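Local structure of uncharacterized protein (Plasmodium falciparum, 1ZSO) at residues B[11-17]-B[101-107]; B[30-36]-B[49-55]; B[37-41]-B[69-73]; B[138-143]-B[155-161]. The protein is of unknown function but belongs to a family of CXXC-containing proteins and may bind zinc. All blocks are in the same frame, centred on the assembly; numbering follows the deposited sequence.

Contact 1: B[11-17]-B[101-107]; sequences NTVVRIK and WRDFASF
Phe104 and Ala105 both turn their backbone N-H groups on one acceptor, the carbonyl oxygen of Val14. Phe104 N donates to Val14 O at 2.8 Å, while the second bond, from Ala105 N, is weak at 3.3 Å. Next to this fork Val14 N returns a 2.8 Å bond to Ala105 O. Two residues facing one is the signature of a classic beta bulge, and it shifts the pairing by one residue: Thr12 to Val14 match Phe107 to Ala105, whereas Arg15 lies across from Asp103 and Ile16 from Arg102. The strands 9-21 and 102-110 are antiparallel neighbours in the large six-stranded sheet, and their short segments here run at 137° to each other.

On the face of Arg15 and Asp103, Trp101 lies between two long cationic chains. Lys17 CD sits over the five-membered ring of the indole, 3.5 Å from its centroid, a CH-pi contact reached by a fully extended chain whose CG is anti to the backbone N (chi1 178°). The guanidinium of Arg15 lies with one face toward Trp101, the planes 30° apart, and Arg15 NH1 is 3.5 Å from Trp101 CB. Asp103 OD1 approaches the guanidinium edge, yet at 4.1 Å from Arg15 NH1 it stays beyond a salt bridge.

The opposite face carries the apolar contacts, though Thr12 and Arg102 also lie on it. Ile16 CD1 reaches Phe104 CD1 at 3.5 Å, and Val14 CG2 meets the edge of the Phe107 ring at CE1, 3.7 Å away. Phe107 is positioned in turn by edge-to-face contacts with Trp34 and Phe36.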
# COMPACT_ATOMS: atom_id res chain seq x y z
N ASN B 11 13.28 -0.66 15.31
CA ASN B 11 12.05 -0.26 15.97
C ASN B 11 11.93 1.29 16.06
O ASN B 11 12.84 1.96 16.58
CB ASN B 11 11.89 -0.96 17.31
CG ASN B 11 10.44 -0.95 17.77
OD1 ASN B 11 9.86 0.10 18.07
ND2 ASN B 11 9.84 -2.13 17.79
N THR B 12 10.83 1.85 15.53
CA THR B 12 10.69 3.31 15.39
C THR B 12 9.47 3.89 16.14
O THR B 12 8.34 3.48 15.90
CB THR B 12 10.47 3.71 13.90
OG1 THR B 12 11.54 3.22 13.06
CG2 THR B 12 10.35 5.23 13.78
N VAL B 13 9.68 4.89 16.98
CA VAL B 13 8.59 5.44 17.80
C VAL B 13 8.09 6.80 17.30
O VAL B 13 8.86 7.63 16.87
CB VAL B 13 9.01 5.52 19.30
CG1 VAL B 13 7.90 6.07 20.13
CG2 VAL B 13 9.36 4.17 19.81
N VAL B 14 6.78 7.00 17.31
CA VAL B 14 6.24 8.34 17.12
C VAL B 14 5.86 8.88 18.48
O VAL B 14 5.06 8.27 19.17
CB VAL B 14 4.97 8.36 16.24
CG1 VAL B 14 4.41 9.77 16.15
CG2 VAL B 14 5.27 7.86 14.87
N ARG B 15 6.44 10.02 18.84
CA ARG B 15 6.14 10.70 20.09
C ARG B 15 5.35 11.95 19.79
O ARG B 15 5.65 12.69 18.85
CB ARG B 15 7.44 11.07 20.79
CG ARG B 15 8.51 10.02 20.61
CD ARG B 15 9.41 9.90 21.81
NE ARG B 15 10.10 11.14 22.11
CZ ARG B 15 10.06 11.75 23.30
NH1 ARG B 15 9.37 11.22 24.31
NH2 ARG B 15 10.74 12.89 23.47
N ILE B 16 4.35 12.20 20.62
CA ILE B 16 3.62 13.44 20.54
C ILE B 16 3.57 14.21 21.87
O ILE B 16 3.79 13.66 22.96
CB ILE B 16 2.18 13.24 20.01
CG1 ILE B 16 1.25 12.71 21.10
CG2 ILE B 16 2.15 12.29 18.82
CD1 ILE B 16 -0.19 12.64 20.61
N LYS B 17 3.23 15.48 21.72
CA LYS B 17 3.09 16.45 22.81
C LYS B 17 2.01 17.46 22.37
O LYS B 17 1.99 17.91 21.24
CB LYS B 17 4.43 17.15 23.02
CG LYS B 17 4.47 18.23 24.07
CD LYS B 17 5.89 18.73 24.18
CE LYS B 17 5.98 20.10 24.79
NZ LYS B 17 7.46 20.45 25.03
N TRP B 101 5.98 15.27 26.42
CA TRP B 101 6.27 14.29 25.36
C TRP B 101 5.81 12.90 25.80
O TRP B 101 5.88 12.56 26.97
CB TRP B 101 7.76 14.27 25.03
CG TRP B 101 8.14 15.42 24.15
CD1 TRP B 101 8.80 16.55 24.51
CD2 TRP B 101 7.84 15.57 22.74
NE1 TRP B 101 8.94 17.39 23.42
CE2 TRP B 101 8.37 16.80 22.32
CE3 TRP B 101 7.18 14.78 21.82
CZ2 TRP B 101 8.25 17.25 21.02
CZ3 TRP B 101 7.08 15.23 20.53
CH2 TRP B 101 7.60 16.45 20.14
N ARG B 102 5.31 12.11 24.87
CA ARG B 102 4.87 10.76 25.20
C ARG B 102 4.88 9.87 23.94
O ARG B 102 4.46 10.29 22.86
CB ARG B 102 3.49 10.79 25.93
CG ARG B 102 2.60 9.52 25.78
CD ARG B 102 1.57 9.29 26.93
NE ARG B 102 0.94 7.96 26.83
CZ ARG B 102 -0.10 7.52 27.57
NH1 ARG B 102 -0.68 8.29 28.49
NH2 ARG B 102 -0.58 6.28 27.38
N ASP B 103 5.39 8.66 24.10
CA ASP B 103 5.33 7.65 23.07
C ASP B 103 3.88 7.41 22.69
O ASP B 103 3.03 7.19 23.55
CB ASP B 103 5.97 6.36 23.56
CG ASP B 103 7.50 6.45 23.64
OD1 ASP B 103 8.04 7.49 23.20
OD2 ASP B 103 8.16 5.48 24.12
N PHE B 104 3.61 7.47 21.39
CA PHE B 104 2.26 7.37 20.90
C PHE B 104 2.04 6.07 20.13
O PHE B 104 0.99 5.45 20.25
CB PHE B 104 1.93 8.57 19.99
CG PHE B 104 0.47 8.70 19.68
CD1 PHE B 104 -0.41 9.14 20.65
CD2 PHE B 104 -0.03 8.35 18.43
CE1 PHE B 104 -1.76 9.22 20.39
CE2 PHE B 104 -1.39 8.44 18.17
CZ PHE B 104 -2.26 8.86 19.16
N ALA B 105 3.02 5.68 19.32
CA ALA B 105 2.89 4.49 18.48
C ALA B 105 4.26 4.01 18.08
O ALA B 105 5.15 4.83 17.80
CB ALA B 105 2.04 4.79 17.27
N SER B 106 4.46 2.69 18.03
CA SER B 106 5.74 2.15 17.57
C SER B 106 5.55 1.35 16.28
O SER B 106 4.47 0.74 16.07
CB SER B 106 6.37 1.27 18.64
OG SER B 106 6.04 1.76 19.93
N PHE B 107 6.60 1.34 15.44
CA PHE B 107 6.61 0.57 14.19
C PHE B 107 7.92 -0.19 13.98
O PHE B 107 9.00 0.36 14.18
CB PHE B 107 6.42 1.49 13.00
CG PHE B 107 5.23 2.39 13.12
CD1 PHE B 107 5.31 3.58 13.83
CD2 PHE B 107 4.03 2.07 12.52
CE1 PHE B 107 4.23 4.39 13.97
CE2 PHE B 107 2.93 2.89 12.68
CZ PHE B 107 3.04 4.05 13.38

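Contact 2: B[30-36]-B[49-55]; sequences DEYLWIF and NIQFRKT
Trp34 N donates to Phe52 O over 2.8 Å, and Phe52 N answers with a bond to Trp34 O. Two residues further along, Phe36 and Ile50 make the next hydrogen-bonded pair; the bond from Ile50 N to Phe36 O measures 2.9 Å. Ile35 and Gln51, between them, form the non-hydrogen-bonded pair.

The aromatic face carries most of the side-chain packing. Trp34 CB stands over one face of the Phe52 ring, 3.9 Å from its centroid and 15° off the normal, a CH-pi contact. The Trp34 five-membered ring is near parallel to the Phe52 ring (27°) but slid aside, so the two barely overlap. Phe52 reaches this place with CG between its backbone N and carbonyl carbon (chi1 70°), which swings the ring toward strand 34-40. There Phe52 CE2 also meets Phe36 CD2 at 3.9 Å, lying near the plane of the Phe36 ring at its edge. Phe107 and Ile82, from strands 102-110 and 80-85, pack against this same face.

Beyond the paired residues the two chains still touch. Asp30 OD1 lies 3.9 Å from Lys54 NZ, a long salt bridge, and Asp30 CB packs on Thr55 CG2 at 3.6 Å. Arg53 CG rests 3.2 Å from Tyr32 O, while the guanidinium is engaged by Asp56. On the face of Ile35, Gln51 NE2 bonds Lys72 O of the second subunit, bringing this edge into the dimer.

At the Phe36 end of the pairing, Asn49 and Ile50 both face Phe36, a G1 beta bulge in the hairpin formed by strands 34-40 and 46-52.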
# COMPACT_ATOMS: atom_id res chain seq x y z
N ASP B 30 -8.73 1.71 14.84
CA ASP B 30 -8.18 0.86 13.78
C ASP B 30 -8.29 1.48 12.41
O ASP B 30 -7.52 1.13 11.52
CB ASP B 30 -8.87 -0.49 13.76
CG ASP B 30 -8.43 -1.39 14.89
OD1 ASP B 30 -7.62 -0.95 15.73
OD2 ASP B 30 -8.89 -2.56 14.93
N GLU B 31 -9.26 2.38 12.24
CA GLU B 31 -9.45 3.15 11.02
C GLU B 31 -8.35 4.21 10.82
O GLU B 31 -8.19 4.74 9.74
CB GLU B 31 -10.84 3.83 11.01
CG GLU B 31 -12.06 2.92 11.28
CD GLU B 31 -13.41 3.70 11.47
OE1 GLU B 31 -13.61 4.73 10.78
OE2 GLU B 31 -14.27 3.26 12.30
N TYR B 32 -7.60 4.53 11.87
CA TYR B 32 -6.68 5.63 11.77
C TYR B 32 -5.77 5.47 10.54
O TYR B 32 -5.18 4.39 10.26
CB TYR B 32 -5.85 5.81 13.07
CG TYR B 32 -4.98 7.04 12.98
CD1 TYR B 32 -5.50 8.29 13.19
CD2 TYR B 32 -3.66 6.94 12.56
CE1 TYR B 32 -4.70 9.43 13.05
CE2 TYR B 32 -2.88 8.05 12.40
CZ TYR B 32 -3.40 9.30 12.67
OH TYR B 32 -2.61 10.42 12.49
N LEU B 33 -5.65 6.58 9.81
CA LEU B 33 -4.82 6.61 8.60
C LEU B 33 -3.41 7.07 8.89
O LEU B 33 -3.19 8.28 9.07
CB LEU B 33 -5.43 7.52 7.54
CG LEU B 33 -4.73 7.28 6.22
CD1 LEU B 33 -4.93 5.83 5.84
CD2 LEU B 33 -5.25 8.20 5.13
N TRP B 34 -2.45 6.14 8.92
CA TRP B 34 -1.02 6.53 9.11
C TRP B 34 -0.46 7.05 7.80
O TRP B 34 -0.70 6.45 6.72
CB TRP B 34 -0.17 5.37 9.64
CG TRP B 34 -0.62 4.91 10.93
CD1 TRP B 34 -1.44 3.87 11.18
CD2 TRP B 34 -0.35 5.52 12.19
NE1 TRP B 34 -1.66 3.75 12.52
CE2 TRP B 34 -1.00 4.76 13.17
CE3 TRP B 34 0.44 6.60 12.59
CZ2 TRP B 34 -0.94 5.08 14.52
CZ3 TRP B 34 0.48 6.93 13.92
CH2 TRP B 34 -0.19 6.16 14.87
N ILE B 35 0.25 8.18 7.90
CA ILE B 35 0.79 8.93 6.76
C ILE B 35 2.25 9.30 7.07
O ILE B 35 2.61 9.80 8.15
CB ILE B 35 -0.06 10.15 6.45
CG1 ILE B 35 -1.52 9.72 6.28
CG2 ILE B 35 0.41 10.86 5.17
CD1 ILE B 35 -2.49 10.83 6.30
N PHE B 36 3.13 8.98 6.15
CA PHE B 36 4.55 9.23 6.39
C PHE B 36 5.20 9.62 5.11
O PHE B 36 4.74 9.22 4.02
CB PHE B 36 5.25 7.96 6.90
CG PHE B 36 4.88 7.60 8.32
CD1 PHE B 36 5.46 8.26 9.37
CD2 PHE B 36 3.98 6.59 8.58
CE1 PHE B 36 5.12 7.94 10.70
CE2 PHE B 36 3.63 6.26 9.88
CZ PHE B 36 4.21 6.94 10.94
N ASN B 49 4.13 10.63 1.48
CA ASN B 49 2.70 10.46 1.68
C ASN B 49 2.26 9.03 1.43
O ASN B 49 1.33 8.77 0.65
CB ASN B 49 1.94 11.38 0.72
CG ASN B 49 0.41 11.44 1.02
OD1 ASN B 49 -0.02 11.60 2.17
ND2 ASN B 49 -0.39 11.31 -0.04
N ILE B 50 2.96 8.07 2.05
CA ILE B 50 2.47 6.74 2.01
C ILE B 50 1.38 6.72 3.02
O ILE B 50 1.40 7.51 4.00
CB ILE B 50 3.51 5.67 2.35
CG1 ILE B 50 4.01 5.81 3.79
CG2 ILE B 50 4.64 5.73 1.37
CD1 ILE B 50 4.54 4.58 4.32
N GLN B 51 0.42 5.84 2.79
CA GLN B 51 -0.75 5.75 3.66
C GLN B 51 -1.05 4.29 4.03
O GLN B 51 -1.03 3.35 3.20
CB GLN B 51 -1.98 6.39 3.00
CG GLN B 51 -1.79 7.76 2.38
CD GLN B 51 -3.02 8.22 1.62
OE1 GLN B 51 -3.81 7.41 1.19
NE2 GLN B 51 -3.20 9.52 1.48
N PHE B 52 -1.36 4.06 5.28
CA PHE B 52 -1.75 2.69 5.65
C PHE B 52 -2.48 2.69 6.96
O PHE B 52 -2.38 3.64 7.70
CB PHE B 52 -0.53 1.74 5.70
CG PHE B 52 0.41 2.00 6.84
CD1 PHE B 52 0.23 1.39 8.07
CD2 PHE B 52 1.49 2.84 6.67
CE1 PHE B 52 1.05 1.64 9.10
CE2 PHE B 52 2.33 3.12 7.70
CZ PHE B 52 2.13 2.51 8.91
N ARG B 53 -3.19 1.60 7.23
CA ARG B 53 -3.84 1.32 8.53
C ARG B 53 -3.25 0.09 9.21
O ARG B 53 -2.81 -0.83 8.53
CB ARG B 53 -5.33 1.06 8.34
CG ARG B 53 -6.12 2.30 7.96
CD ARG B 53 -7.09 1.98 6.85
NE ARG B 53 -6.37 1.38 5.71
CZ ARG B 53 -5.80 2.07 4.72
NH1 ARG B 53 -5.92 3.40 4.69
NH2 ARG B 53 -5.13 1.43 3.75
N LYS B 54 -3.32 0.05 10.54
CA LYS B 54 -2.72 -1.05 11.32
C LYS B 54 -3.44 -2.40 11.05
O LYS B 54 -2.99 -3.43 11.49
CB LYS B 54 -2.77 -0.71 12.83
CG LYS B 54 -4.10 -1.10 13.50
CD LYS B 54 -4.46 -0.20 14.64
CE LYS B 54 -4.03 -0.74 15.96
NZ LYS B 54 -4.18 0.34 17.03
N THR B 55 -4.57 -2.36 10.34
CA THR B 55 -5.35 -3.55 10.08
C THR B 55 -5.04 -4.11 8.71
O THR B 55 -5.48 -5.21 8.39
CB THR B 55 -6.88 -3.24 10.09
OG1 THR B 55 -7.11 -2.16 9.22
CG2 THR B 55 -7.38 -2.84 11.51

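Contact 3: B[37-41]-B[69-73]; sequences NIRDS and FMIKW
Two antiparallel sheets meet face to face here: strand 34-40 of the three-stranded sheet packs against strand 69-71, an outermost strand of the six-stranded one, and the loop that follows it. No hydrogen bond links the segments; the join is packing, chiefly of side chains, with the Asp40 backbone also on the Trp73 ring.

Trp73 supplies most of it. The Asp40 carboxylate is stacked on the indole, its plane only 3° from that of the ring, with the two side chains sliding past each other in opposite directions. Asp40 CB forms a CH-pi contact, 3.6 Å from the centroid of the Trp73 five-membered ring and 17° off its normal. Asp40 N also lies over that face, 3.2 Å from Trp73 CZ2. With CG anti to the backbone N (chi1 -175°), Asp40 lays its carboxylate back over the pyrrole side of the indole, where Asp40 CG is 3.5 Å from Trp73 CG. Bonds from Ser43 OG and Thr42 N take up the two carboxylate oxygens, which helps to fix its rotation. Against the opposite face of the indole Ile71 CG2 packs, 3.6 Å above the plane and toward its rim, and Trp73 NE1 is tied to Gly111 O.

Ile38 carries the apolar part mainly through CD1. Ile38 CD1 touches Trp73 CZ2 at 3.6 Å, then Phe69 CE2 at 4.1 Å, with Ile71 CG2 more distant at 4.4 Å.

Around this join, strand 112-117 flanks the contact through Leu114 beside Ile38 and Ile112 beside Ile71 and Trp73. Strand 80-85 lies next to 69-71, with Ile82 against Phe69, and Lys72 N bonds Gln51 OE1 of the second subunit.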
# COMPACT_ATOMS: atom_id res chain seq x y z
N ASN B 37 6.26 10.39 5.24
CA ASN B 37 7.29 10.37 4.25
C ASN B 37 8.38 9.39 4.69
O ASN B 37 8.87 9.41 5.82
CB ASN B 37 7.93 11.73 4.07
CG ASN B 37 6.99 12.79 3.54
OD1 ASN B 37 5.97 12.53 2.91
ND2 ASN B 37 7.40 14.03 3.76
N ILE B 38 8.77 8.52 3.75
CA ILE B 38 9.80 7.52 3.99
C ILE B 38 11.00 7.61 3.05
O ILE B 38 10.98 8.31 2.03
CB ILE B 38 9.20 6.12 3.88
CG1 ILE B 38 8.75 5.87 2.44
CG2 ILE B 38 8.03 5.99 4.93
CD1 ILE B 38 8.54 4.39 2.07
N ARG B 39 12.03 6.88 3.43
CA ARG B 39 13.25 6.73 2.64
C ARG B 39 13.75 5.28 2.68
O ARG B 39 13.56 4.53 3.65
CB ARG B 39 14.33 7.66 3.17
CG ARG B 39 15.54 7.83 2.23
CD ARG B 39 16.70 8.27 3.07
NE ARG B 39 17.99 8.16 2.40
CZ ARG B 39 18.62 9.19 1.84
NH1 ARG B 39 18.05 10.40 1.84
NH2 ARG B 39 19.82 9.00 1.26
N ASP B 40 14.36 4.89 1.58
CA ASP B 40 15.04 3.62 1.50
C ASP B 40 16.23 3.64 2.47
O ASP B 40 17.04 4.57 2.47
CB ASP B 40 15.46 3.41 0.06
CG ASP B 40 16.08 2.08 -0.21
OD1 ASP B 40 16.30 1.30 0.76
OD2 ASP B 40 16.39 1.84 -1.41
N SER B 41 16.31 2.65 3.34
CA SER B 41 17.38 2.58 4.32
C SER B 41 18.70 2.20 3.66
O SER B 41 19.78 2.38 4.27
CB SER B 41 17.04 1.56 5.41
OG SER B 41 16.87 0.27 4.87
N PHE B 69 2.41 -2.15 5.56
CA PHE B 69 2.93 -1.46 4.38
C PHE B 69 4.17 -2.15 3.83
O PHE B 69 5.05 -2.58 4.59
CB PHE B 69 3.29 0.00 4.68
CG PHE B 69 3.75 0.77 3.46
CD1 PHE B 69 2.82 1.32 2.59
CD2 PHE B 69 5.09 0.89 3.15
CE1 PHE B 69 3.26 2.04 1.41
CE2 PHE B 69 5.50 1.58 2.02
CZ PHE B 69 4.56 2.16 1.14
N MSE B 70 4.24 -2.20 2.50
CA MSE B 70 5.39 -2.75 1.79
C MSE B 70 5.79 -1.94 0.54
O MSE B 70 4.97 -1.30 -0.11
CB MSE B 70 5.09 -4.15 1.29
CG MSE B 70 5.27 -5.27 2.26
SE MSE B 70 5.48 -6.94 1.13
CE MSE B 70 3.63 -7.28 0.78
N ILE B 71 7.07 -2.02 0.20
CA ILE B 71 7.57 -1.40 -0.99
C ILE B 71 8.76 -2.21 -1.49
O ILE B 71 9.56 -2.71 -0.71
CB ILE B 71 7.87 0.11 -0.75
CG1 ILE B 71 8.26 0.82 -2.04
CG2 ILE B 71 8.95 0.36 0.31
CD1 ILE B 71 8.25 2.33 -1.85
N LYS B 72 8.83 -2.38 -2.81
CA LYS B 72 9.97 -2.94 -3.47
C LYS B 72 10.66 -1.74 -4.14
O LYS B 72 10.24 -1.22 -5.19
CB LYS B 72 9.52 -4.00 -4.48
CG LYS B 72 10.62 -4.64 -5.30
CD LYS B 72 10.00 -5.67 -6.23
CE LYS B 72 10.99 -6.75 -6.66
NZ LYS B 72 11.93 -6.24 -7.71
N TRP B 73 11.69 -1.25 -3.44
CA TRP B 73 12.39 -0.02 -3.78
C TRP B 73 12.98 -0.02 -5.17
O TRP B 73 12.96 1.01 -5.84
CB TRP B 73 13.50 0.25 -2.77
CG TRP B 73 13.03 0.78 -1.47
CD1 TRP B 73 13.06 0.15 -0.29
CD2 TRP B 73 12.49 2.08 -1.23
NE1 TRP B 73 12.57 0.96 0.69
CE2 TRP B 73 12.19 2.15 0.13
CE3 TRP B 73 12.20 3.19 -2.05
CZ2 TRP B 73 11.68 3.29 0.71
CZ3 TRP B 73 11.67 4.28 -1.49
CH2 TRP B 73 11.44 4.35 -0.11

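Contact 4: B[138-143]-B[155-161]; sequences LSDQNW and GIYNLEY
Trp143 and Ile156 form one antiparallel hydrogen-bonded pair, with Ile156 N giving a 2.6 Å bond to Trp143 O and Trp143 N bonding Ile156 O in return. Farther along, Leu159 N donates to Gln141 O at 2.8 Å.

Two side-chain amides add to these backbone bonds. Asn142 OD1 takes the N-H of Asn158 at 2.9 Å along a straight line (168°), although the donor stands well above the amide plane. The other end of that amide, Asn142 ND2, reaches back to Asp140 O, so both ends of the amide are engaged, which supports the modelled orientation. Tyr161 OH donates to Gln141 OE1 over 2.6 Å; the oxygen lies at the edge of the phenol ring, in its plane, and the Gln141 chain gets there by bending at chi2 (83°). A type I turn from Leu138 to Gln141, closed by Gln141 N on Leu138 O, holds the loop that presents these groups.

Apolar contacts lie on the inner side. Leu138 CB meets Leu159 CD2 at 3.7 Å, Leu138 CD2 packs on Ile156 CG2 at 3.9 Å, and Trp143 CE3 touches Ile156 CD1 at 3.6 Å.

The corner at Asn158 parts strand 152-163 into two runs, both beside strand 9-21: Ala18 touches Ile156 and Leu159. Strands 23-27 and 123-127 pack against Leu138 and Ile156, with Leu26 and Phe123 on Leu138, while Pro119 sits by Gln141 and Tyr161.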
# COMPACT_ATOMS: atom_id res chain seq x y z
N LEU B 138 -6.20 17.03 13.08
CA LEU B 138 -4.99 17.57 13.67
C LEU B 138 -3.90 17.72 12.61
O LEU B 138 -2.75 17.94 12.94
CB LEU B 138 -4.54 16.74 14.88
CG LEU B 138 -5.43 16.82 16.12
CD1 LEU B 138 -5.03 15.83 17.22
CD2 LEU B 138 -5.44 18.19 16.73
N SER B 139 -4.27 17.64 11.34
CA SER B 139 -3.30 17.89 10.31
C SER B 139 -2.73 19.31 10.43
O SER B 139 -1.59 19.52 10.06
CB SER B 139 -3.84 17.64 8.90
OG SER B 139 -4.73 18.65 8.48
N ASP B 140 -3.51 20.25 10.96
CA ASP B 140 -3.00 21.62 11.19
C ASP B 140 -2.51 21.87 12.64
O ASP B 140 -2.22 23.01 13.04
CB ASP B 140 -4.08 22.65 10.82
CG ASP B 140 -5.40 22.36 11.49
OD1 ASP B 140 -5.43 21.59 12.51
OD2 ASP B 140 -6.42 22.87 10.96
N GLN B 141 -2.46 20.78 13.43
CA GLN B 141 -1.79 20.70 14.72
C GLN B 141 -2.61 21.26 15.86
O GLN B 141 -2.13 21.36 16.99
CB GLN B 141 -0.41 21.37 14.66
CG GLN B 141 0.70 20.49 14.08
CD GLN B 141 0.77 20.49 12.56
OE1 GLN B 141 1.00 19.43 11.94
NE2 GLN B 141 0.61 21.65 11.94
N ASN B 142 -3.87 21.63 15.58
CA ASN B 142 -4.69 22.40 16.54
C ASN B 142 -6.16 22.02 16.30
O ASN B 142 -6.59 21.83 15.17
CB ASN B 142 -4.52 23.93 16.36
CG ASN B 142 -3.13 24.45 16.74
OD1 ASN B 142 -2.82 24.70 17.93
ND2 ASN B 142 -2.28 24.65 15.73
N TRP B 143 -6.93 21.95 17.37
CA TRP B 143 -8.33 21.61 17.23
C TRP B 143 -9.08 22.02 18.46
O TRP B 143 -8.58 21.89 19.56
CB TRP B 143 -8.47 20.11 17.00
CG TRP B 143 -9.85 19.61 17.13
CD1 TRP B 143 -10.78 19.48 16.14
CD2 TRP B 143 -10.49 19.16 18.35
NE1 TRP B 143 -11.95 18.99 16.66
CE2 TRP B 143 -11.80 18.78 18.01
CE3 TRP B 143 -10.07 19.04 19.66
CZ2 TRP B 143 -12.70 18.29 18.94
CZ3 TRP B 143 -10.98 18.57 20.61
CH2 TRP B 143 -12.28 18.20 20.24
N GLY B 155 -10.17 21.76 23.70
CA GLY B 155 -9.14 22.13 22.73
C GLY B 155 -7.85 21.30 22.79
O GLY B 155 -7.48 20.75 23.82
N ILE B 156 -7.20 21.20 21.65
CA ILE B 156 -5.88 20.60 21.57
C ILE B 156 -5.01 21.59 20.81
O ILE B 156 -5.32 21.96 19.66
CB ILE B 156 -5.91 19.23 20.85
CG1 ILE B 156 -6.57 18.20 21.76
CG2 ILE B 156 -4.47 18.76 20.48
CD1 ILE B 156 -7.29 17.14 21.03
N TYR B 157 -3.95 22.05 21.46
CA TYR B 157 -3.14 23.13 20.94
C TYR B 157 -1.70 22.72 20.80
O TYR B 157 -1.19 21.89 21.56
CB TYR B 157 -3.17 24.32 21.92
CG TYR B 157 -4.52 24.99 22.07
CD1 TYR B 157 -4.81 26.16 21.38
CD2 TYR B 157 -5.50 24.44 22.91
CE1 TYR B 157 -6.03 26.77 21.50
CE2 TYR B 157 -6.77 25.05 23.03
CZ TYR B 157 -7.02 26.21 22.32
OH TYR B 157 -8.25 26.88 22.44
N ASN B 158 -1.06 23.34 19.82
CA ASN B 158 0.34 23.24 19.59
C ASN B 158 0.72 21.78 19.58
O ASN B 158 1.54 21.36 20.40
CB ASN B 158 1.11 24.05 20.64
CG ASN B 158 2.63 24.15 20.34
OD1 ASN B 158 3.07 23.88 19.23
ND2 ASN B 158 3.42 24.54 21.35
N LEU B 159 0.11 21.01 18.70
CA LEU B 159 0.44 19.57 18.60
C LEU B 159 1.83 19.46 17.99
O LEU B 159 2.12 20.10 16.97
CB LEU B 159 -0.61 18.78 17.79
CG LEU B 159 -0.22 17.34 17.40
CD1 LEU B 159 -0.19 16.38 18.61
CD2 LEU B 159 -1.08 16.81 16.26
N GLU B 160 2.69 18.73 18.68
CA GLU B 160 4.06 18.53 18.28
C GLU B 160 4.33 17.02 18.25
O GLU B 160 3.68 16.23 18.95
CB GLU B 160 5.02 19.19 19.27
CG GLU B 160 5.04 20.71 19.29
CD GLU B 160 6.09 21.27 20.28
OE1 GLU B 160 7.22 21.54 19.82
OE2 GLU B 160 5.79 21.43 21.50
N TYR B 161 5.26 16.61 17.40
CA TYR B 161 5.54 15.21 17.29
C TYR B 161 6.97 14.98 16.79
O TYR B 161 7.64 15.91 16.28
CB TYR B 161 4.50 14.52 16.37
CG TYR B 161 4.14 15.36 15.17
CD1 TYR B 161 4.93 15.37 14.02
CD2 TYR B 161 3.02 16.16 15.20
CE1 TYR B 161 4.59 16.16 12.94
CE2 TYR B 161 2.67 16.95 14.13
CZ TYR B 161 3.45 16.95 13.00
OH TYR B 161 3.04 17.77 11.97

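All four contacts are partly buried. Contacts 1 and 2, centred about 8 and 7 Å from the chain's centre, hold the aromatic interior where Phe107 meets Trp34, Phe36 and Phe52. Contact 3, about 17 Å out, continues contact 2 along strand 34-40. Contact 4, across the centre from contact 3, joins contact 1 where strands 152-163 and 9-21 pair, and has exposed residues at Asn142, Tyr157 and Asn158. Chemistry follows place: backbone pairing with a bulge in contacts 1 and 2, packing between sheets in contact 3, loop-to-strand bonding through amides in contact 4. The second subunit reaches contacts 2 and 3, and contact 4 only by a weak bond at Ser139.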